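Local coordinates for protein acetyl-CoA acetyltransferase (Mycobacterium smegmatis, PDB 4EGV) that is a monomeric thiolase-like protein type 1 with the thiolase fold and probably has acyltransferase activity, at residues 292-297 and 394-399; 389-394 and 401-406. All coordinates share one frame; numbering follows the deposited sequence.

Contact 1 (292-297 and 394-399)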
loop_
_atom_site.group_PDB
_atom_site.type_symbol
_atom_site.label_atom_id
_atom_site.label_comp_id
_atom_site.label_asym_id
_atom_site.label_seq_id
_atom_site.Cartn_x
_atom_site.Cartn_y
_atom_site.Cartn_z
ATOM N N LYS A 292 15.886 -20.075 10.391
ATOM C CA LYS A 292 15.170 -18.806 10.605
ATOM C C LYS A 292 15.530 -17.662 9.651
ATOM O O LYS A 292 14.786 -16.709 9.546
ATOM C CB LYS A 292 15.396 -18.297 12.036
ATOM C CG LYS A 292 14.861 -19.169 13.141
ATOM C CD LYS A 292 13.389 -19.052 13.326
ATOM C CE LYS A 292 12.920 -20.107 14.326
ATOM N NZ LYS A 292 11.550 -19.843 14.820
ATOM N N TRP A 293 16.675 -17.747 8.993
ATOM C CA TRP A 293 17.127 -16.689 8.110
ATOM C C TRP A 293 16.351 -16.610 6.788
ATOM O O TRP A 293 16.205 -17.596 6.060
ATOM C CB TRP A 293 18.593 -16.863 7.769
ATOM C CG TRP A 293 19.491 -17.014 8.878
ATOM C CD1 TRP A 293 19.170 -17.080 10.182
ATOM C CD2 TRP A 293 20.911 -17.150 8.800
ATOM N NE1 TRP A 293 20.297 -17.248 10.941
ATOM C CE2 TRP A 293 21.383 -17.297 10.116
ATOM C CE3 TRP A 293 21.834 -17.146 7.743
ATOM C CZ2 TRP A 293 22.732 -17.456 10.411
ATOM C CZ3 TRP A 293 23.163 -17.294 8.031
ATOM C CH2 TRP A 293 23.606 -17.435 9.361
ATOM N N VAL A 294 15.899 -15.401 6.488
ATOM C CA VAL A 294 15.281 -15.051 5.221
ATOM C C VAL A 294 16.016 -13.849 4.591
ATOM O O VAL A 294 16.295 -12.852 5.234
ATOM C CB VAL A 294 13.790 -14.775 5.432
ATOM C CG1 VAL A 294 13.116 -14.503 4.171
ATOM C CG2 VAL A 294 13.158 -15.958 6.095
ATOM N N TYR A 295 16.335 -13.964 3.314
ATOM C CA TYR A 295 17.005 -12.899 2.548
ATOM C C TYR A 295 16.031 -11.976 1.829
ATOM O O TYR A 295 15.011 -12.375 1.335
ATOM C CB TYR A 295 18.000 -13.510 1.544
ATOM C CG TYR A 295 19.003 -14.394 2.205
ATOM C CD1 TYR A 295 20.275 -13.930 2.441
ATOM C CD2 TYR A 295 18.665 -15.674 2.643
ATOM C CE1 TYR A 295 21.219 -14.703 3.072
ATOM C CE2 TYR A 295 19.579 -16.447 3.285
ATOM C CZ TYR A 295 20.884 -15.957 3.497
ATOM O OH TYR A 295 21.853 -16.713 4.140
ATOM N N LEU A 296 16.354 -10.708 1.811
ATOM C CA LEU A 296 15.632 -9.785 0.991
ATOM C C LEU A 296 16.315 -9.788 -0.390
ATOM O O LEU A 296 17.252 -9.063 -0.650
ATOM C CB LEU A 296 15.595 -8.414 1.664
ATOM C CG LEU A 296 14.936 -7.266 0.905
ATOM C CD1 LEU A 296 13.562 -7.602 0.395
ATOM C CD2 LEU A 296 14.907 -6.047 1.793
ATOM N N ARG A 297 15.831 -10.645 -1.262
ATOM C CA ARG A 297 16.470 -10.875 -2.525
ATOM C C ARG A 297 16.231 -9.778 -3.536
ATOM O O ARG A 297 17.149 -9.360 -4.196
ATOM C CB ARG A 297 16.107 -12.244 -3.088
ATOM C CG ARG A 297 16.742 -13.394 -2.320
ATOM C CD ARG A 297 18.244 -13.558 -2.633
ATOM N NE ARG A 297 18.530 -13.868 -4.038
ATOM C CZ ARG A 297 18.536 -15.094 -4.567
ATOM N NH1 ARG A 297 18.284 -16.165 -3.839
ATOM N NH2 ARG A 297 18.790 -15.260 -5.848
ATOM N N GLU A 394 5.912 -17.890 5.677
ATOM C CA GLU A 394 5.516 -18.743 4.591
ATOM C C GLU A 394 6.756 -19.222 3.851
ATOM O O GLU A 394 6.764 -20.333 3.325
ATOM C CB GLU A 394 4.545 -18.007 3.674
ATOM C CG GLU A 394 3.569 -18.916 2.918
ATOM C CD GLU A 394 2.311 -19.373 3.743
ATOM O OE1 GLU A 394 2.428 -20.279 4.614
ATOM O OE2 GLU A 394 1.196 -18.851 3.466
HETATM N N MSE A 395 7.804 -18.398 3.833
HETATM C CA MSE A 395 9.085 -18.744 3.189
HETATM C C MSE A 395 9.990 -19.696 3.984
HETATM O O MSE A 395 10.761 -20.455 3.396
HETATM C CB MSE A 395 9.843 -17.489 2.726
HETATM C CG MSE A 395 9.201 -16.792 1.551
HETATM SE SE MSE A 395 8.542 -17.978 0.053
HETATM C CE MSE A 395 6.669 -18.448 0.455
ATOM N N ARG A 396 9.886 -19.675 5.309
ATOM C CA ARG A 396 10.569 -20.673 6.115
ATOM C C ARG A 396 9.964 -22.067 5.927
ATOM O O ARG A 396 10.666 -23.065 5.950
ATOM C CB ARG A 396 10.551 -20.293 7.583
ATOM C CG ARG A 396 11.383 -19.118 7.936
ATOM C CD ARG A 396 10.804 -18.441 9.142
ATOM N NE ARG A 396 11.683 -17.429 9.712
ATOM C CZ ARG A 396 11.371 -16.705 10.775
ATOM N NH1 ARG A 396 10.200 -16.861 11.362
ATOM N NH2 ARG A 396 12.224 -15.817 11.237
ATOM N N ASP A 397 8.655 -22.106 5.734
ATOM C CA ASP A 397 7.884 -23.327 5.572
ATOM C C ASP A 397 8.093 -23.990 4.227
ATOM O O ASP A 397 7.864 -25.176 4.111
ATOM C CB ASP A 397 6.378 -23.045 5.747
ATOM C CG ASP A 397 5.887 -23.283 7.184
ATOM O OD1 ASP A 397 6.714 -23.254 8.123
ATOM O OD2 ASP A 397 4.669 -23.508 7.373
ATOM N N LYS A 398 8.502 -23.215 3.222
ATOM C CA LYS A 398 8.694 -23.661 1.835
ATOM C C LYS A 398 10.073 -23.197 1.388
ATOM O O LYS A 398 10.201 -22.299 0.549
ATOM C CB LYS A 398 7.625 -23.060 0.923
ATOM C CG LYS A 398 6.231 -23.521 1.212
ATOM C CD LYS A 398 5.188 -22.698 0.466
ATOM C CE LYS A 398 3.845 -23.394 0.585
ATOM N NZ LYS A 398 2.694 -22.646 0.043
ATOM N N PRO A 399 11.128 -23.809 1.951
ATOM C CA PRO A 399 12.485 -23.267 1.704
ATOM C C PRO A 399 12.886 -23.315 0.222
ATOM O O PRO A 399 12.591 -24.281 -0.460
ATOM C CB PRO A 399 13.395 -24.153 2.573
ATOM C CG PRO A 399 12.454 -25.001 3.426
ATOM C CD PRO A 399 11.157 -25.090 2.691
#
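Arg-396 reaches Lys-292 from the last turn of helix 383-397 on a chain that starts with CG anti to its own carbonyl carbon (chi1 -69°) and then runs extended from CG to NE. This carries the guanidinium to the backbone carbonyl of Lys-292, on the chain leading into strand 294-303 of the thiolase fold's mixed sheet. Lys-292 bends at chi2 (-77°), which folds its aliphatic part back over the arginine. Two nitrogens of Arg-396 grip one oxygen side-on. NH2 donates to Lys-292 O at 3.2 Å, in the carbonyl plane and on a lone pair. NE donates to the same Lys-292 O, also at 3.2 Å, but from a position tilted out of that plane. Neither bond is straight; the N-H...O angle at NH2 is 145°. The oxygen itself lies close to the guanidinium plane, at its edge. Over one face sits Lys-292 CD, 4.0 Å from Arg-396 CZ. Val-294 crosses the arginine chain at about a right angle, its CG2 4.1 Å from Arg-396 CG. The polar ends continue to a common partner: Arg-396 NH1 forms a salt bridge with Asp-56 OD2, and Lys-292 NZ forms a hydrogen bond with the backbone oxygen of Asp-56. Lys-292 O and Asp-56 together hold the guanidinium. The Asp-56 carboxylate, paired with Arg-396, probably eases the nearness of the two positive charges.

Contact 2 (389-394 and 401-406)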
loop_
_atom_site.group_PDB
_atom_site.type_symbol
_atom_site.label_atom_id
_atom_site.label_comp_id
_atom_site.label_asym_id
_atom_site.label_seq_id
_atom_site.Cartn_x
_atom_site.Cartn_y
_atom_site.Cartn_z
ATOM N N ALA A 389 5.778 -10.005 7.603
ATOM C CA ALA A 389 5.821 -11.063 8.586
ATOM C C ALA A 389 5.240 -12.367 8.014
ATOM O O ALA A 389 5.860 -13.392 8.139
ATOM C CB ALA A 389 5.165 -10.656 9.886
ATOM N N GLU A 390 4.098 -12.305 7.349
ATOM C CA GLU A 390 3.487 -13.486 6.754
ATOM C C GLU A 390 4.338 -14.102 5.636
ATOM O O GLU A 390 4.438 -15.329 5.551
ATOM C CB GLU A 390 2.067 -13.225 6.227
ATOM C CG GLU A 390 0.967 -13.108 7.241
ATOM C CD GLU A 390 0.960 -14.162 8.356
ATOM O OE1 GLU A 390 1.581 -15.251 8.219
ATOM O OE2 GLU A 390 0.304 -13.879 9.396
ATOM N N ALA A 391 4.910 -13.239 4.788
ATOM C CA ALA A 391 5.904 -13.619 3.776
ATOM C C ALA A 391 7.058 -14.371 4.341
ATOM O O ALA A 391 7.400 -15.403 3.827
ATOM C CB ALA A 391 6.417 -12.426 3.030
ATOM N N VAL A 392 7.660 -13.839 5.395
ATOM C CA VAL A 392 8.804 -14.465 6.067
ATOM C C VAL A 392 8.489 -15.832 6.678
ATOM O O VAL A 392 9.278 -16.706 6.555
ATOM C CB VAL A 392 9.429 -13.517 7.145
ATOM C CG1 VAL A 392 10.168 -14.281 8.178
ATOM C CG2 VAL A 392 10.337 -12.483 6.521
ATOM N N ASN A 393 7.340 -15.994 7.315
ATOM C CA ASN A 393 6.858 -17.287 7.815
ATOM C C ASN A 393 6.585 -18.320 6.743
ATOM O O ASN A 393 6.908 -19.485 6.918
ATOM C CB ASN A 393 5.532 -17.145 8.626
ATOM C CG ASN A 393 5.725 -16.507 10.005
ATOM O OD1 ASN A 393 6.713 -16.750 10.689
ATOM N ND2 ASN A 393 4.778 -15.675 10.395
ATOM N N GLU A 394 5.912 -17.890 5.677
ATOM C CA GLU A 394 5.516 -18.743 4.591
ATOM C C GLU A 394 6.756 -19.222 3.851
ATOM O O GLU A 394 6.764 -20.333 3.325
ATOM C CB GLU A 394 4.545 -18.007 3.674
ATOM C CG GLU A 394 3.569 -18.916 2.918
ATOM C CD GLU A 394 2.311 -19.373 3.743
ATOM O OE1 GLU A 394 2.428 -20.279 4.614
ATOM O OE2 GLU A 394 1.196 -18.851 3.466
ATOM N N GLN A 401 11.659 -21.324 -2.221
ATOM C CA GLN A 401 10.668 -20.505 -2.936
ATOM C C GLN A 401 10.747 -18.988 -2.642
ATOM O O GLN A 401 11.419 -18.571 -1.716
ATOM C CB GLN A 401 9.291 -21.073 -2.686
ATOM C CG GLN A 401 9.020 -22.309 -3.519
ATOM C CD GLN A 401 7.804 -23.063 -3.034
ATOM O OE1 GLN A 401 7.932 -24.098 -2.405
ATOM N NE2 GLN A 401 6.623 -22.540 -3.306
ATOM N N PHE A 402 10.072 -18.184 -3.456
ATOM C CA PHE A 402 10.158 -16.725 -3.397
ATOM C C PHE A 402 8.824 -16.078 -3.160
ATOM O O PHE A 402 7.869 -16.494 -3.736
ATOM C CB PHE A 402 10.730 -16.173 -4.701
ATOM C CG PHE A 402 12.189 -16.413 -4.871
ATOM C CD1 PHE A 402 13.107 -15.407 -4.617
ATOM C CD2 PHE A 402 12.655 -17.658 -5.282
ATOM C CE1 PHE A 402 14.479 -15.636 -4.782
ATOM C CE2 PHE A 402 14.010 -17.901 -5.441
ATOM C CZ PHE A 402 14.925 -16.891 -5.204
ATOM N N ALA A 403 8.788 -15.033 -2.317
ATOM C CA ALA A 403 7.544 -14.229 -1.975
ATOM C C ALA A 403 7.682 -12.718 -2.229
ATOM O O ALA A 403 8.618 -12.086 -1.764
ATOM C CB ALA A 403 7.123 -14.466 -0.535
ATOM N N LEU A 404 6.734 -12.153 -2.956
ATOM C CA LEU A 404 6.753 -10.733 -3.268
ATOM C C LEU A 404 5.787 -9.931 -2.368
ATOM O O LEU A 404 4.621 -10.307 -2.185
ATOM C CB LEU A 404 6.449 -10.530 -4.754
ATOM C CG LEU A 404 6.619 -9.148 -5.361
ATOM C CD1 LEU A 404 7.114 -9.252 -6.753
ATOM C CD2 LEU A 404 5.320 -8.357 -5.339
ATOM N N VAL A 405 6.280 -8.838 -1.804
ATOM C CA VAL A 405 5.449 -7.938 -1.037
ATOM C C VAL A 405 5.402 -6.606 -1.765
ATOM O O VAL A 405 6.423 -6.077 -2.108
ATOM C CB VAL A 405 5.980 -7.772 0.435
ATOM C CG1 VAL A 405 5.187 -6.777 1.227
ATOM C CG2 VAL A 405 5.959 -9.091 1.153
ATOM N N GLY A 406 4.219 -6.049 -1.990
ATOM C CA GLY A 406 4.110 -4.702 -2.538
ATOM C C GLY A 406 3.434 -3.759 -1.573
ATOM O O GLY A 406 2.380 -4.066 -1.059
#
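Ala-391 points its methyl group from helix 383-397 onto strand 402-409, where Ala-403 and Val-405 meet it. The contact is wholly apolar, and no hydrogen bond crosses it. Ala-391 CB lies 3.9 Å from Val-405 CG2. It is also 4.2 Å from Ala-403 CB, so one methyl touches two residues of the strand. The valine conformation decides which branch does this. Its CG1 stands anti to the backbone N (chi1 176°), beside the carbonyl carbon. CG2 is anti to the carbonyl carbon and makes the contact with the helix. Ala-403 and Val-405 are two apart in the strand, and the CA-CB bonds of both face the helix. With a single methyl each, the two alanines let the backbones come close: Ala-391 CA and Ala-403 CA are 6.0 Å apart. On the other face of the strand, Leu-404 turns away from the helix and packs on Phe-340 and Leu-342 of strand 337-342. Strand 402-409 runs between antiparallel strand 414-421 and parallel strand 337-342 in the large mixed sheet of the thiolase fold. Helix 383-397 packs by small apolar side chains on one face of this sheet and also reaches strand 20-29, where Ala-389 and Val-392 touch Val-25.

Both contacts hold helix 383-397 to the same mixed sheet, and their centres lie about 7 Å apart. Contact 2 is buried and purely apolar. It seats the middle of the helix on strand 402-409, which follows it closely in sequence. Contact 1 is partly buried and farther from the chain centre. It combines hydrogen bonds with aliphatic packing, and it ties the end of the helix to the chain at strand 294-303, about a hundred residues earlier. Met-395, a selenomethionine, bridges the two: its CG packs on Ala-403 CB, and its SE lies against Gln-401 O. The chemistry thus changes along one helix, from small methyls in its middle to charged groups at its C-terminal end.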